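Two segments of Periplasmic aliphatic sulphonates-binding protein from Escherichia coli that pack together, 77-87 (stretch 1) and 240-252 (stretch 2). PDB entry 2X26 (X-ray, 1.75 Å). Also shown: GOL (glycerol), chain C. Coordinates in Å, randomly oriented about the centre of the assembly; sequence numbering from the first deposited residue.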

ATOM      1  N   VAL A  77       1.515  -7.807   8.610  1.00  4.61           N
ATOM      2  CA  VAL A  77       1.578  -9.228   8.328  1.00  6.19           C
ATOM      3  C   VAL A  77       2.408  -9.553   7.068  1.00  6.23           C
ATOM      4  O   VAL A  77       2.867 -10.687   6.920  1.00  8.08           O
ATOM      5  CB  VAL A  77       0.181  -9.938   8.246  1.00  6.10           C
ATOM      6  CG1 VAL A  77      -0.489 -10.091   9.663  1.00  7.55           C
ATOM      7  CG2 VAL A  77      -0.747  -9.276   7.184  1.00  6.30           C
ATOM      8  N   GLY A  78       2.586  -8.588   6.168  1.00  6.71           N
ATOM      9  CA  GLY A  78       3.291  -8.853   4.903  1.00  5.85           C
ATOM     10  C   GLY A  78       3.729  -7.555   4.281  1.00  5.75           C
ATOM     11  O   GLY A  78       3.111  -6.514   4.493  1.00  5.24           O
ATOM     12  N   VAL A  79       4.753  -7.625   3.438  1.00  5.75           N
ATOM     13  CA  VAL A  79       5.238  -6.410   2.726  1.00  5.95           C
ATOM     14  C   VAL A  79       5.534  -6.754   1.253  1.00  7.22           C
ATOM     15  O   VAL A  79       5.940  -7.884   0.903  1.00  7.24           O
ATOM     16  CB  VAL A  79       6.518  -5.801   3.411  1.00  7.18           C
ATOM     17  CG1 VAL A  79       7.700  -6.836   3.434  1.00  6.40           C
ATOM     18  CG2 VAL A  79       6.933  -4.457   2.759  1.00  6.60           C
ATOM     19  N   GLU A  80       5.248  -5.799   0.381  1.00  6.82           N
ATOM     20  CA  GLU A  80       5.558  -5.895  -1.074  1.00  8.88           C
ATOM     21  C   GLU A  80       6.705  -4.929  -1.368  1.00  9.57           C
ATOM     22  O   GLU A  80       6.870  -3.933  -0.646  1.00  8.49           O
ATOM     23  CB  GLU A  80       4.344  -5.417  -1.864  1.00 10.32           C
ATOM     24  CG  GLU A  80       3.156  -6.291  -1.668  1.00 10.72           C
ATOM     25  CD  GLU A  80       1.814  -5.762  -2.163  1.00 15.12           C
ATOM     26  OE1 GLU A  80       1.302  -4.665  -1.780  1.00 17.58           O
ATOM     27  OE2 GLU A  80       1.168  -6.552  -2.839  1.00 12.10           O
ATOM     28  N   PRO A  81       7.430  -5.145  -2.478  1.00  8.58           N
ATOM     29  CA  PRO A  81       8.572  -4.253  -2.767  1.00  8.84           C
ATOM     30  C   PRO A  81       8.116  -2.840  -3.044  1.00  9.20           C
ATOM     31  O   PRO A  81       7.017  -2.644  -3.492  1.00  9.36           O
ATOM     32  CB  PRO A  81       9.183  -4.845  -4.046  1.00  9.08           C
ATOM     33  CG  PRO A  81       8.607  -6.296  -4.135  1.00 10.11           C
ATOM     34  CD  PRO A  81       7.246  -6.202  -3.493  1.00  9.11           C
ATOM     35  N   PRO A  82       8.980  -1.868  -2.808  1.00 10.55           N
ATOM     36  CA  PRO A  82       8.650  -0.514  -3.177  1.00 10.63           C
ATOM     37  C   PRO A  82       8.546  -0.332  -4.711  1.00  9.27           C
ATOM     38  O   PRO A  82       9.075  -1.145  -5.464  1.00  8.56           O
ATOM     39  CB  PRO A  82       9.879   0.293  -2.700  1.00 12.09           C
ATOM     40  CG  PRO A  82      10.952  -0.612  -2.553  1.00 11.69           C
ATOM     41  CD  PRO A  82      10.376  -2.006  -2.369  1.00 11.56           C
ATOM     42  N   LYS A  83       7.871   0.743  -5.112  1.00  8.07           N
ATOM     43  CA  LYS A  83       7.685   1.051  -6.537  1.00  7.87           C
ATOM     44  C   LYS A  83       8.303   2.403  -6.799  1.00  6.80           C
ATOM     45  O   LYS A  83       7.580   3.378  -7.002  1.00  6.92           O
ATOM     46  CB  LYS A  83       6.177   1.117  -6.881  1.00  8.36           C
ATOM     47  CG  LYS A  83       5.392  -0.188  -6.644  1.00 12.89           C
ATOM     48  CD  LYS A  83       3.976  -0.143  -7.336  1.00 16.21           C
ATOM     49  CE  LYS A  83       3.212   1.216  -7.248  1.00 17.94           C
ATOM     50  NZ  LYS A  83       2.113   1.499  -8.320  1.00 12.04           N
ATOM     51  N   PRO A  84       9.646   2.470  -6.859  1.00  6.30           N
ATOM     52  CA  PRO A  84      10.256   3.828  -6.987  1.00  7.16           C
ATOM     53  C   PRO A  84       9.929   4.558  -8.282  1.00  6.59           C
ATOM     54  O   PRO A  84       9.849   5.786  -8.267  1.00  7.16           O
ATOM     55  CB  PRO A  84      11.745   3.557  -6.900  1.00  6.17           C
ATOM     56  CG  PRO A  84      11.939   2.102  -7.278  1.00  7.93           C
ATOM     57  CD  PRO A  84      10.665   1.415  -6.745  1.00  6.98           C
ATOM     58  N   LYS A  85       9.652   3.811  -9.346  1.00  5.34           N
ATOM     59  CA  LYS A  85       9.322   4.385 -10.654  1.00  6.02           C
ATOM     60  C   LYS A  85       7.879   4.863 -10.779  1.00  7.13           C
ATOM     61  O   LYS A  85       7.529   5.479 -11.771  1.00  7.68           O
ATOM     62  CB  LYS A  85       9.591   3.366 -11.760  1.00  7.32           C
ATOM     63  CG  LYS A  85      11.101   3.061 -11.866  1.00 10.87           C
ATOM     64  CD  LYS A  85      11.378   1.864 -12.783  1.00 21.58           C
ATOM     65  CE  LYS A  85      12.769   2.037 -13.475  1.00 27.76           C
ATOM     66  NZ  LYS A  85      13.379   0.780 -14.046  1.00 30.93           N
ATOM     67  N   ALA A  86       7.082   4.591  -9.744  1.00  5.63           N
ATOM     68  CA  ALA A  86       5.670   4.914  -9.706  1.00  7.42           C
ATOM     69  C   ALA A  86       5.373   6.144  -8.819  1.00  7.68           C
ATOM     70  O   ALA A  86       4.243   6.598  -8.724  1.00  7.97           O
ATOM     71  CB  ALA A  86       4.949   3.677  -9.154  1.00  7.12           C
ATOM     72  N   GLU A  87       6.381   6.675  -8.135  1.00  7.46           N
ATOM     73  CA  GLU A  87       6.173   7.791  -7.191  1.00  8.27           C
ATOM     74  C   GLU A  87       7.110   8.927  -7.657  1.00  7.55           C
ATOM     75  O   GLU A  87       8.292   8.756  -7.647  1.00  5.51           O
ATOM     76  CB  GLU A  87       6.522   7.274  -5.781  1.00  9.91           C
ATOM     77  CG  GLU A  87       6.237   8.229  -4.622  1.00 13.74           C
ATOM     78  CD  GLU A  87       4.814   8.016  -4.059  1.00 13.21           C
ATOM     79  OE1 GLU A  87       4.446   6.839  -3.869  1.00 18.11           O
ATOM     80  OE2 GLU A  87       4.108   9.015  -3.823  1.00 12.88           O
TER
HETATM   81  C1  GOL C1333      -0.449  -3.285  -4.714  1.00 35.29           C
HETATM   82  O1  GOL C1333      -0.975  -3.763  -3.475  1.00 24.24           O
HETATM   83  C2  GOL C1333       0.530  -2.141  -4.439  1.00 34.36           C
HETATM   84  O2  GOL C1333       0.191  -0.889  -5.121  1.00 24.09           O
HETATM   85  C3  GOL C1333       1.772  -2.829  -5.001  1.00 33.28           C
HETATM   86  O3  GOL C1333       1.869  -2.560  -6.375  1.00 40.99           O
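Stretch 2, residues 240-252: SYLDHRPPTTIKP

A single bridge, supplemented by water, can meet much of the hydrogen-bonding need where two chains meet; two chains need not form a full sheet to pair. Stretch 2 emerges from a helix that begins earlier in the chain and, from Arg245 on, runs extended and antiparallel to stretch 1, whose strand begins earlier in the chain and includes Val79. The nearest CA atoms pair Gly78 with Pro252, Glu80 with Ile250, Lys83 with Arg245 and Lys85 with His244, so the numbering rises in one stretch as it falls in the other.

The one bridge pairs Val79 with Lys251. Val79 N donates to Lys251 O at 2.9 Å, and Lys251 N returns the bond to Val79 O at 3.1 Å, so the N and O of both residues are satisfied by each other. Around it, CA-H...O contacts fill in: Gly78 CA lies 3.3 Å from Lys251 O, Ile250 CA 3.4 Å from Val79 O, and Glu80 CA 3.3 Å from Thr249 O. Val79 O also accepts from a water (2.7 Å) that is hydrogen-bonded to Thr249 OG1 at 2.9 Å. Thr249 N, by contrast, is buried without any partner in the model.

Beyond the bridge, prolines, which have no amide hydrogen to offer, make an apolar contact: Pro81 CB is 4.2 Å from Pro246 CG. Farther along, water joins polar groups of the two stretches. One accepts from Lys85 N (3.0 Å) and donates to His244 O (2.7 Å); another accepts from Lys83 NZ (2.8 Å) and donates to Tyr241 O (2.8 Å). A further water accepts from Lys83 NZ at 3.0 Å and Arg245 NE at 2.7 Å, while the aliphatic part of the lysine packs on the arginine, Lys83 CD to Arg245 CG being 3.7 Å. Glycerol, probably from the crystallisation liquor, links the stretches too: Arg245 NH2 donates to its O3 (2.7 Å), and its O1 donates to Glu80 OE1 (3.0 Å).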

ATOM      1  N   SER A 240       1.052   1.768 -18.894  1.00  6.71           N
ATOM      2  CA  SER A 240       2.108   2.591 -18.279  1.00  6.73           C
ATOM      3  C   SER A 240       2.182   2.305 -16.783  1.00  5.65           C
ATOM      4  O   SER A 240       3.274   2.102 -16.226  1.00  6.72           O
ATOM      5  CB  SER A 240       1.784   4.063 -18.509  1.00  7.78           C
ATOM      6  OG  SER A 240       2.811   4.931 -18.033  1.00 14.04           O
ATOM      7  N   TYR A 241       1.022   2.283 -16.126  1.00  5.14           N
ATOM      8  CA  TYR A 241       0.959   1.977 -14.714  1.00  5.35           C
ATOM      9  C   TYR A 241       1.630   0.634 -14.346  1.00  6.81           C
ATOM     10  O   TYR A 241       2.456   0.572 -13.396  1.00  7.43           O
ATOM     11  CB  TYR A 241      -0.514   1.929 -14.292  1.00  5.73           C
ATOM     12  CG  TYR A 241      -0.754   1.555 -12.875  1.00  5.97           C
ATOM     13  CD1 TYR A 241      -0.758   2.511 -11.883  1.00  8.89           C
ATOM     14  CD2 TYR A 241      -0.970   0.229 -12.519  1.00 10.05           C
ATOM     15  CE1 TYR A 241      -0.969   2.143 -10.528  1.00 13.21           C
ATOM     16  CE2 TYR A 241      -1.198  -0.144 -11.205  1.00 13.14           C
ATOM     17  CZ  TYR A 241      -1.202   0.802 -10.228  1.00 18.42           C
ATOM     18  OH  TYR A 241      -1.471   0.403  -8.947  1.00 19.89           O
ATOM     19  N   LEU A 242       1.325  -0.425 -15.095  1.00  6.06           N
ATOM     20  CA  LEU A 242       1.948  -1.742 -14.829  1.00  5.13           C
ATOM     21  C   LEU A 242       3.443  -1.723 -15.131  1.00  5.94           C
ATOM     22  O   LEU A 242       4.246  -2.346 -14.397  1.00  7.55           O
ATOM     23  CB  LEU A 242       1.243  -2.832 -15.667  1.00  5.49           C
ATOM     24  CG  LEU A 242      -0.202  -3.146 -15.253  1.00  4.49           C
ATOM     25  CD1 LEU A 242      -0.605  -4.301 -16.208  1.00  6.54           C
ATOM     26  CD2 LEU A 242      -0.308  -3.631 -13.781  1.00  8.37           C
ATOM     27  N   ASP A 243       3.844  -0.975 -16.166  1.00  5.78           N
ATOM     28  CA  ASP A 243       5.253  -0.868 -16.522  1.00  5.85           C
ATOM     29  C   ASP A 243       6.117  -0.154 -15.425  1.00  7.32           C
ATOM     30  O   ASP A 243       7.343  -0.262 -15.451  1.00  9.18           O
ATOM     31  CB  ASP A 243       5.394  -0.143 -17.851  1.00  4.93           C
ATOM     32  CG  ASP A 243       4.998  -0.995 -19.026  1.00  6.25           C
ATOM     33  OD1 ASP A 243       4.928  -2.243 -18.840  1.00  7.76           O
ATOM     34  OD2 ASP A 243       4.794  -0.422 -20.143  1.00  8.86           O
ATOM     35  N   HIS A 244       5.501   0.584 -14.509  1.00  5.03           N
ATOM     36  CA  HIS A 244       6.274   1.248 -13.449  1.00  6.48           C
ATOM     37  C   HIS A 244       6.396   0.378 -12.198  1.00  6.92           C
ATOM     38  O   HIS A 244       6.929   0.845 -11.191  1.00  8.48           O
ATOM     39  CB  HIS A 244       5.654   2.596 -13.071  1.00  5.47           C
ATOM     40  CG  HIS A 244       5.524   3.532 -14.228  1.00  7.75           C
ATOM     41  ND1 HIS A 244       4.450   4.384 -14.377  1.00 10.21           N
ATOM     42  CD2 HIS A 244       6.327   3.736 -15.300  1.00  6.30           C
ATOM     43  CE1 HIS A 244       4.603   5.083 -15.489  1.00 11.98           C
ATOM     44  NE2 HIS A 244       5.736   4.709 -16.070  1.00  9.63           N
ATOM     45  N   ARG A 245       5.889  -0.861 -12.247  1.00  6.72           N
ATOM     46  CA  ARG A 245       5.913  -1.742 -11.059  1.00  8.03           C
ATOM     47  C   ARG A 245       6.960  -2.811 -11.191  1.00  8.65           C
ATOM     48  O   ARG A 245       7.186  -3.342 -12.314  1.00  9.04           O
ATOM     49  CB  ARG A 245       4.586  -2.476 -10.932  1.00  7.37           C
ATOM     50  CG  ARG A 245       3.420  -1.508 -10.683  1.00  9.60           C
ATOM     51  CD  ARG A 245       2.158  -2.326 -10.774  1.00 12.05           C
ATOM     52  NE  ARG A 245       1.848  -2.949  -9.489  1.00 11.07           N
ATOM     53  CZ  ARG A 245       1.700  -4.252  -9.249  1.00 13.42           C
ATOM     54  NH1 ARG A 245       1.907  -5.186 -10.196  1.00 12.12           N
ATOM     55  NH2 ARG A 245       1.353  -4.609  -7.995  1.00 15.38           N
ATOM     56  N   PRO A 246       7.649  -3.108 -10.090  1.00  9.71           N
ATOM     57  CA  PRO A 246       8.574  -4.231 -10.139  1.00 10.29           C
ATOM     58  C   PRO A 246       7.793  -5.551 -10.021  1.00  9.37           C
ATOM     59  O   PRO A 246       6.606  -5.536  -9.688  1.00  7.42           O
ATOM     60  CB  PRO A 246       9.412  -4.020  -8.851  1.00  9.87           C
ATOM     61  CG  PRO A 246       8.464  -3.464  -7.907  1.00 10.57           C
ATOM     62  CD  PRO A 246       7.573  -2.521  -8.732  1.00 10.00           C
ATOM     63  N   PRO A 247       8.451  -6.704 -10.267  1.00  9.83           N
ATOM     64  CA  PRO A 247       7.736  -7.948  -9.957  1.00 10.77           C
ATOM     65  C   PRO A 247       7.345  -7.964  -8.473  1.00 10.73           C
ATOM     66  O   PRO A 247       8.152  -7.563  -7.614  1.00 10.86           O
ATOM     67  CB  PRO A 247       8.802  -9.034 -10.252  1.00 11.10           C
ATOM     68  CG  PRO A 247       9.670  -8.393 -11.345  1.00 12.20           C
ATOM     69  CD  PRO A 247       9.789  -6.956 -10.855  1.00 10.43           C
ATOM     70  N   THR A 248       6.112  -8.348  -8.169  1.00 12.19           N
ATOM     71  CA  THR A 248       5.645  -8.285  -6.805  1.00 14.79           C
ATOM     72  C   THR A 248       5.976  -9.567  -6.085  1.00 14.44           C
ATOM     73  O   THR A 248       5.927 -10.656  -6.678  1.00 16.50           O
ATOM     74  CB  THR A 248       4.143  -8.133  -6.801  1.00 17.05           C
ATOM     75  OG1 THR A 248       3.861  -6.812  -7.248  1.00 19.97           O
ATOM     76  CG2 THR A 248       3.532  -8.328  -5.370  1.00 18.92           C
ATOM     77  N   THR A 249       6.393  -9.435  -4.832  1.00 12.92           N
ATOM     78  CA  THR A 249       6.491 -10.554  -3.917  1.00 13.05           C
ATOM     79  C   THR A 249       5.718 -10.082  -2.677  1.00 10.72           C
ATOM     80  O   THR A 249       5.600  -8.905  -2.449  1.00  9.29           O
ATOM     81  CB  THR A 249       7.950 -10.879  -3.543  1.00 13.53           C
ATOM     82  OG1 THR A 249       8.602  -9.709  -3.003  1.00 15.51           O
ATOM     83  CG2 THR A 249       8.751 -11.381  -4.804  1.00 14.96           C
ATOM     84  N   ILE A 250       5.138 -10.998  -1.928  1.00  9.98           N
ATOM     85  CA  ILE A 250       4.642 -10.666  -0.582  1.00  8.68           C
ATOM     86  C   ILE A 250       5.399 -11.559   0.418  1.00  7.73           C
ATOM     87  O   ILE A 250       5.394 -12.805   0.305  1.00  8.10           O
ATOM     88  CB  ILE A 250       3.140 -10.827  -0.444  1.00  8.51           C
ATOM     89  CG1 ILE A 250       2.453  -9.924  -1.499  1.00 11.35           C
ATOM     90  CG2 ILE A 250       2.715 -10.322   0.970  1.00  7.49           C
ATOM     91  CD1 ILE A 250       1.035 -10.273  -1.828  1.00 10.20           C
ATOM     92  N   LYS A 251       6.105 -10.906   1.329  1.00  7.27           N
ATOM     93  CA  LYS A 251       6.986 -11.585   2.268  1.00  7.53           C
ATOM     94  C   LYS A 251       6.740 -11.155   3.703  1.00  8.29           C
ATOM     95  O   LYS A 251       6.248 -10.071   3.976  1.00  5.71           O
ATOM     96  CB  LYS A 251       8.454 -11.238   1.907  1.00  8.26           C
ATOM     97  CG  LYS A 251       8.880 -11.611   0.497  1.00 12.81           C
ATOM     98  CD  LYS A 251      10.366 -11.207   0.293  1.00 18.33           C
ATOM     99  CE  LYS A 251      10.874 -11.532  -1.109  1.00 24.19           C
ATOM    100  NZ  LYS A 251      12.360 -11.543  -1.064  1.00 24.27           N
ATOM    101  N   PRO A 252       7.115 -12.024   4.660  1.00  8.15           N
ATOM    102  CA  PRO A 252       7.167 -11.535   6.033  1.00  8.49           C
ATOM    103  C   PRO A 252       8.048 -10.308   6.080  1.00  9.09           C
ATOM    104  O   PRO A 252       8.984 -10.182   5.273  1.00  8.47           O
ATOM    105  CB  PRO A 252       7.847 -12.688   6.798  1.00  9.26           C
ATOM    106  CG  PRO A 252       7.757 -13.876   5.903  1.00  9.88           C
ATOM    107  CD  PRO A 252       7.709 -13.368   4.497  1.00  9.15           C
TER
HETATM  108  O   HOH W   1       8.245  -8.340  -0.523  1.00 10.67           O
HETATM  109  O   HOH W   2       2.714   1.906 -10.984  1.00  3.99           O
HETATM  110  O   HOH W   3       0.699  -1.109  -7.856  1.00 19.18           O
HETATM  111  O   HOH W   4       9.070   0.906  -9.547  1.00  3.74           O